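Cystathionine beta-lyase family protein, YNBB B.subtilis ortholog (Clostridium acetobutylicum, PDB 3HVY) is probably a pyridoxal-phosphate-dependent lyase of the methionine gamma-lyase family, putatively a cystathionine beta-lyase involved in aluminium resistance. Local coordinates at residues Phe383-Asp394 / Tyr404-Ala414. Sequence-based numbering, arbitrary orientation.
Sequences FVQGASIELSAD and YLQGGLTFDHA
The antiparallel hairpin of strands 392-396 and 402-406 pairs S392 with Q406 and D394 with Y404 in hydrogen-bonded positions, A393 facing L405 between them. S392 N reaches Q406 O at 2.9 Å, and Q406 N returns to S392 O. On the face shared by S392, D394 and Q406, the glutamine places CG between its backbone N and carbonyl carbon (chi1 65°) and bends at chi2, which folds its amide back over the neighbouring strand. Q406 NE2 then donates almost straight, in the amide plane, to S392 OG at 3.1 Å and only weakly to D394 OD1, while water 2 lies within hydrogen-bonding distance of both Q406 OE1 and D394 OD2. D394 OD2 is also hydrogen-bonded to Y188 OH. Strand 402-406 is the middle one of a five-stranded antiparallel sheet, and 392-396 lies between it and edge strand 376-379. Beyond the paired strands, G408 N meets I389 O at 2.8 Å from above the carbonyl plane, and G407 CA lies 3.5 Å from S388 O in a CA-H...O contact. L391 lays CD2 over one face of the H413 ring, 3.9 Å from its centroid, and CD1 against L405 CD1. Water 1, in the plane of that imidazole, accepts from L391 N and L409 N and lies 2.7 Å from H413 ND1; H413 NE2 is hydrogen-bonded to A355 O.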
ATOM      1  N   PHE D 383       9.661  -2.469  14.455  1.00 31.55           N
ATOM      2  CA  PHE D 383       9.216  -2.585  13.085  1.00 30.34           C
ATOM      3  C   PHE D 383       8.433  -1.358  12.677  1.00 30.19           C
ATOM      4  O   PHE D 383       8.508  -0.926  11.501  1.00 32.89           O
ATOM      5  CB  PHE D 383       8.338  -3.845  12.904  1.00 30.39           C
ATOM      6  CG  PHE D 383       9.086  -5.105  13.120  1.00 27.25           C
ATOM      7  CD1 PHE D 383       9.918  -5.593  12.135  1.00 32.56           C
ATOM      8  CD2 PHE D 383       9.001  -5.787  14.337  1.00 27.93           C
ATOM      9  CE1 PHE D 383      10.618  -6.767  12.358  1.00 36.21           C
ATOM     10  CE2 PHE D 383       9.689  -6.943  14.541  1.00 34.34           C
ATOM     11  CZ  PHE D 383      10.500  -7.427  13.568  1.00 29.14           C
ATOM     12  N   VAL D 384       7.717  -0.797  13.644  1.00 32.63           N
ATOM     13  CA  VAL D 384       6.947   0.444  13.462  1.00 31.60           C
ATOM     14  C   VAL D 384       7.604   1.568  14.287  1.00 32.76           C
ATOM     15  O   VAL D 384       7.865   1.455  15.510  1.00 31.65           O
ATOM     16  CB  VAL D 384       5.432   0.238  13.774  1.00 30.95           C
ATOM     17  CG1 VAL D 384       4.627   1.558  13.717  1.00 32.65           C
ATOM     18  CG2 VAL D 384       4.812  -0.795  12.815  1.00 30.90           C
ATOM     19  N   GLN D 385       7.922   2.642  13.597  1.00 31.12           N
ATOM     20  CA  GLN D 385       8.728   3.694  14.210  1.00 34.17           C
ATOM     21  C   GLN D 385       7.966   4.327  15.334  1.00 36.68           C
ATOM     22  O   GLN D 385       6.893   4.909  15.126  1.00 36.74           O
ATOM     23  CB  GLN D 385       9.148   4.743  13.196  1.00 36.01           C
ATOM     24  CG  GLN D 385      10.202   5.731  13.756  1.00 44.55           C
ATOM     25  CD  GLN D 385      10.229   7.005  12.946  1.00 48.55           C
ATOM     26  OE1 GLN D 385       9.212   7.632  12.765  1.00 46.26           O
ATOM     27  NE2 GLN D 385      11.393   7.377  12.439  1.00 53.24           N
ATOM     28  N   GLY D 386       8.530   4.198  16.542  1.00 35.21           N
ATOM     29  CA  GLY D 386       7.951   4.774  17.723  1.00 34.02           C
ATOM     30  C   GLY D 386       6.930   3.946  18.426  1.00 35.06           C
ATOM     31  O   GLY D 386       6.367   4.426  19.398  1.00 35.78           O
ATOM     32  N   ALA D 387       6.634   2.736  17.912  1.00 35.06           N
ATOM     33  CA  ALA D 387       5.572   1.863  18.468  1.00 38.16           C
ATOM     34  C   ALA D 387       5.971   1.408  19.854  1.00 39.97           C
ATOM     35  O   ALA D 387       7.015   0.838  20.013  1.00 42.99           O
ATOM     36  CB  ALA D 387       5.332   0.613  17.592  1.00 36.63           C
ATOM     37  N   SER D 388       5.173   1.645  20.880  1.00 38.58           N
ATOM     38  CA  SER D 388       5.710   1.208  22.158  1.00 38.96           C
ATOM     39  C   SER D 388       5.112  -0.071  22.696  1.00 33.56           C
ATOM     40  O   SER D 388       5.510  -0.512  23.770  1.00 32.08           O
ATOM     41  CB  SER D 388       5.849   2.342  23.168  1.00 42.74           C
ATOM     42  OG  SER D 388       4.733   3.181  23.153  1.00 40.67           O
ATOM     43  N   ILE D 389       4.261  -0.745  21.902  1.00 31.73           N
ATOM     44  CA  ILE D 389       3.842  -2.072  22.265  1.00 30.64           C
ATOM     45  C   ILE D 389       4.996  -3.054  21.906  1.00 30.06           C
ATOM     46  O   ILE D 389       5.003  -4.224  22.320  1.00 32.31           O
ATOM     47  CB  ILE D 389       2.509  -2.429  21.566  1.00 32.94           C
ATOM     48  CG1 ILE D 389       1.897  -3.734  22.077  1.00 33.86           C
ATOM     49  CG2 ILE D 389       2.704  -2.444  20.029  1.00 29.68           C
ATOM     50  CD1 ILE D 389       1.668  -3.790  23.587  1.00 32.11           C
ATOM     51  N   GLU D 390       5.945  -2.598  21.111  1.00 28.25           N
ATOM     52  CA  GLU D 390       7.149  -3.376  20.830  1.00 26.96           C
ATOM     53  C   GLU D 390       8.161  -3.066  21.903  1.00 28.23           C
ATOM     54  O   GLU D 390       8.184  -1.946  22.431  1.00 29.02           O
ATOM     55  CB  GLU D 390       7.759  -3.041  19.477  1.00 31.01           C
ATOM     56  CG  GLU D 390       6.849  -3.168  18.322  1.00 32.70           C
ATOM     57  CD  GLU D 390       7.536  -3.051  16.962  1.00 38.96           C
ATOM     58  OE1 GLU D 390       8.644  -3.665  16.747  1.00 34.69           O
ATOM     59  OE2 GLU D 390       6.915  -2.379  16.074  1.00 33.28           O
ATOM     60  N   LEU D 391       9.047  -4.019  22.169  1.00 29.71           N
ATOM     61  CA  LEU D 391      10.045  -3.892  23.211  1.00 31.27           C
ATOM     62  C   LEU D 391      10.842  -2.613  23.007  1.00 31.47           C
ATOM     63  O   LEU D 391      11.489  -2.392  21.963  1.00 30.32           O
ATOM     64  CB  LEU D 391      10.995  -5.099  23.274  1.00 30.82           C
ATOM     65  CG  LEU D 391      11.974  -5.092  24.453  1.00 35.49           C
ATOM     66  CD1 LEU D 391      11.242  -5.176  25.804  1.00 33.55           C
ATOM     67  CD2 LEU D 391      13.035  -6.172  24.329  1.00 29.78           C
ATOM     68  N   SER D 392      10.793  -1.784  24.022  1.00 29.68           N
ATOM     69  CA  SER D 392      11.488  -0.471  23.988  1.00 30.26           C
ATOM     70  C   SER D 392      11.727   0.040  25.411  1.00 32.05           C
ATOM     71  O   SER D 392      11.229  -0.520  26.368  1.00 32.14           O
ATOM     72  CB  SER D 392      10.607   0.500  23.220  1.00 31.10           C
ATOM     73  OG  SER D 392       9.237   0.454  23.689  1.00 37.83           O
ATOM     74  N   ALA D 393      12.518   1.096  25.564  1.00 31.26           N
ATOM     75  CA  ALA D 393      12.823   1.619  26.877  1.00 31.09           C
ATOM     76  C   ALA D 393      13.295   3.052  26.691  1.00 33.41           C
ATOM     77  O   ALA D 393      13.777   3.431  25.620  1.00 32.11           O
ATOM     78  CB  ALA D 393      13.903   0.818  27.526  1.00 27.56           C
ATOM     79  N   ASP D 394      13.140   3.847  27.733  1.00 33.56           N
ATOM     80  CA  ASP D 394      13.572   5.246  27.708  1.00 34.21           C
ATOM     81  C   ASP D 394      13.735   5.780  29.103  1.00 35.87           C
ATOM     82  O   ASP D 394      13.233   5.187  30.068  1.00 36.96           O
ATOM     83  CB  ASP D 394      12.597   6.127  26.926  1.00 37.44           C
ATOM     84  CG  ASP D 394      11.138   5.873  27.289  1.00 46.72           C
ATOM     85  OD1 ASP D 394      10.501   4.953  26.720  1.00 65.99           O
ATOM     86  OD2 ASP D 394      10.612   6.630  28.110  1.00 52.42           O
ATOM     87  N   TYR D 404      12.546   3.252  32.196  1.00 32.96           N
ATOM     88  CA  TYR D 404      11.203   2.803  31.897  1.00 32.62           C
ATOM     89  C   TYR D 404      11.227   1.863  30.724  1.00 34.56           C
ATOM     90  O   TYR D 404      11.682   2.241  29.655  1.00 36.90           O
ATOM     91  CB  TYR D 404      10.299   3.999  31.632  1.00 32.95           C
ATOM     92  CG  TYR D 404      10.319   4.997  32.765  1.00 31.31           C
ATOM     93  CD1 TYR D 404       9.388   4.956  33.783  1.00 33.31           C
ATOM     94  CD2 TYR D 404      11.286   5.961  32.821  1.00 28.43           C
ATOM     95  CE1 TYR D 404       9.440   5.879  34.826  1.00 29.25           C
ATOM     96  CE2 TYR D 404      11.345   6.847  33.843  1.00 33.59           C
ATOM     97  CZ  TYR D 404      10.416   6.803  34.851  1.00 32.83           C
ATOM     98  OH  TYR D 404      10.477   7.728  35.904  1.00 31.69           O
ATOM     99  N   LEU D 405      10.751   0.639  30.954  1.00 32.63           N
ATOM    100  CA  LEU D 405      10.689  -0.417  29.957  1.00 34.18           C
ATOM    101  C   LEU D 405       9.240  -0.674  29.625  1.00 34.13           C
ATOM    102  O   LEU D 405       8.386  -0.659  30.492  1.00 33.63           O
ATOM    103  CB  LEU D 405      11.296  -1.717  30.517  1.00 38.17           C
ATOM    104  CG  LEU D 405      11.258  -2.944  29.592  1.00 45.10           C
ATOM    105  CD1 LEU D 405      12.506  -2.965  28.781  1.00 46.20           C
ATOM    106  CD2 LEU D 405      11.130  -4.255  30.321  1.00 49.75           C
ATOM    107  N   GLN D 406       8.949  -0.847  28.355  1.00 28.16           N
ATOM    108  CA  GLN D 406       7.615  -1.256  27.955  1.00 32.18           C
ATOM    109  C   GLN D 406       7.616  -2.005  26.656  1.00 33.57           C
ATOM    110  O   GLN D 406       8.491  -1.827  25.833  1.00 36.41           O
ATOM    111  CB  GLN D 406       6.629  -0.110  27.844  1.00 32.15           C
ATOM    112  CG  GLN D 406       6.916   0.877  26.793  1.00 41.84           C
ATOM    113  CD  GLN D 406       7.956   1.821  27.222  1.00 48.92           C
ATOM    114  OE1 GLN D 406       7.854   2.413  28.291  1.00 51.90           O
ATOM    115  NE2 GLN D 406       8.993   1.958  26.420  1.00 54.91           N
ATOM    116  N   GLY D 407       6.638  -2.884  26.509  1.00 32.76           N
ATOM    117  CA  GLY D 407       6.419  -3.567  25.261  1.00 32.05           C
ATOM    118  C   GLY D 407       7.057  -4.917  25.177  1.00 32.74           C
ATOM    119  O   GLY D 407       7.760  -5.328  26.066  1.00 30.51           O
ATOM    120  N   GLY D 408       6.766  -5.579  24.070  1.00 29.37           N
ATOM    121  CA  GLY D 408       7.237  -6.888  23.746  1.00 34.84           C
ATOM    122  C   GLY D 408       6.147  -7.608  22.961  1.00 33.20           C
ATOM    123  O   GLY D 408       5.115  -8.025  23.535  1.00 33.78           O
ATOM    124  N   LEU D 409       6.368  -7.754  21.657  1.00 32.32           N
ATOM    125  CA  LEU D 409       5.384  -8.442  20.813  1.00 31.58           C
ATOM    126  C   LEU D 409       5.189  -9.849  21.316  1.00 34.26           C
ATOM    127  O   LEU D 409       4.123 -10.439  21.124  1.00 31.84           O
ATOM    128  CB  LEU D 409       5.814  -8.458  19.366  1.00 33.31           C
ATOM    129  CG  LEU D 409       5.937  -7.072  18.697  1.00 30.33           C
ATOM    130  CD1 LEU D 409       6.679  -7.172  17.385  1.00 28.38           C
ATOM    131  CD2 LEU D 409       4.578  -6.346  18.557  1.00 30.69           C
ATOM    132  N   THR D 410       6.226 -10.419  21.935  1.00 30.19           N
ATOM    133  CA  THR D 410       6.090 -11.723  22.558  1.00 30.29           C
ATOM    134  C   THR D 410       6.794 -11.661  23.891  1.00 30.85           C
ATOM    135  O   THR D 410       7.727 -10.829  24.120  1.00 31.42           O
ATOM    136  CB  THR D 410       6.683 -12.867  21.716  1.00 34.05           C
ATOM    137  OG1 THR D 410       8.110 -12.806  21.752  1.00 30.30           O
ATOM    138  CG2 THR D 410       6.200 -12.853  20.318  1.00 29.74           C
ATOM    139  N   PHE D 411       6.312 -12.456  24.830  1.00 29.94           N
ATOM    140  CA  PHE D 411       6.974 -12.511  26.117  1.00 29.26           C
ATOM    141  C   PHE D 411       8.410 -13.025  25.971  1.00 28.72           C
ATOM    142  O   PHE D 411       9.336 -12.572  26.682  1.00 29.92           O
ATOM    143  CB  PHE D 411       6.202 -13.422  27.092  1.00 31.39           C
ATOM    144  CG  PHE D 411       6.932 -13.702  28.341  1.00 34.52           C
ATOM    145  CD1 PHE D 411       7.238 -12.670  29.216  1.00 36.17           C
ATOM    146  CD2 PHE D 411       7.359 -14.981  28.637  1.00 29.26           C
ATOM    147  CE1 PHE D 411       7.924 -12.912  30.340  1.00 35.66           C
ATOM    148  CE2 PHE D 411       8.056 -15.227  29.760  1.00 36.89           C
ATOM    149  CZ  PHE D 411       8.342 -14.192  30.636  1.00 34.63           C
ATOM    150  N   ASP D 412       8.606 -13.994  25.100  1.00 26.38           N
ATOM    151  CA  ASP D 412       9.968 -14.506  24.908  1.00 29.29           C
ATOM    152  C   ASP D 412      10.911 -13.362  24.531  1.00 30.53           C
ATOM    153  O   ASP D 412      12.052 -13.266  25.016  1.00 30.27           O
ATOM    154  CB  ASP D 412       9.969 -15.592  23.838  1.00 30.21           C
ATOM    155  CG  ASP D 412       9.473 -16.943  24.367  1.00 31.43           C
ATOM    156  OD1 ASP D 412       9.911 -17.362  25.473  1.00 30.74           O
ATOM    157  OD2 ASP D 412       8.650 -17.610  23.694  1.00 31.46           O
ATOM    158  N   HIS D 413      10.463 -12.483  23.652  1.00 27.47           N
ATOM    159  CA  HIS D 413      11.307 -11.359  23.293  1.00 28.71           C
ATOM    160  C   HIS D 413      11.604 -10.456  24.483  1.00 27.09           C
ATOM    161  O   HIS D 413      12.760 -10.183  24.779  1.00 29.21           O
ATOM    162  CB  HIS D 413      10.721 -10.547  22.124  1.00 27.60           C
ATOM    163  CG  HIS D 413      11.637  -9.469  21.651  1.00 31.86           C
ATOM    164  ND1 HIS D 413      11.179  -8.260  21.169  1.00 28.44           N
ATOM    165  CD2 HIS D 413      12.993  -9.392  21.646  1.00 33.15           C
ATOM    166  CE1 HIS D 413      12.220  -7.500  20.853  1.00 31.69           C
ATOM    167  NE2 HIS D 413      13.332  -8.171  21.118  1.00 30.27           N
ATOM    168  N   ALA D 414      10.575 -10.060  25.204  1.00 27.21           N
ATOM    169  CA  ALA D 414      10.734  -9.221  26.402  1.00 29.70           C
ATOM    170  C   ALA D 414      11.703  -9.815  27.409  1.00 31.07           C
ATOM    171  O   ALA D 414      12.629  -9.157  27.930  1.00 28.83           O
ATOM    172  CB  ALA D 414       9.350  -8.997  27.041  1.00 29.18           C
TER
HETATM  173  O   HOH W   1       9.043  -6.642  20.705  1.00 25.82           O
HETATM  174  O   HOH W   2       8.035   5.018  28.865  1.00 43.57           O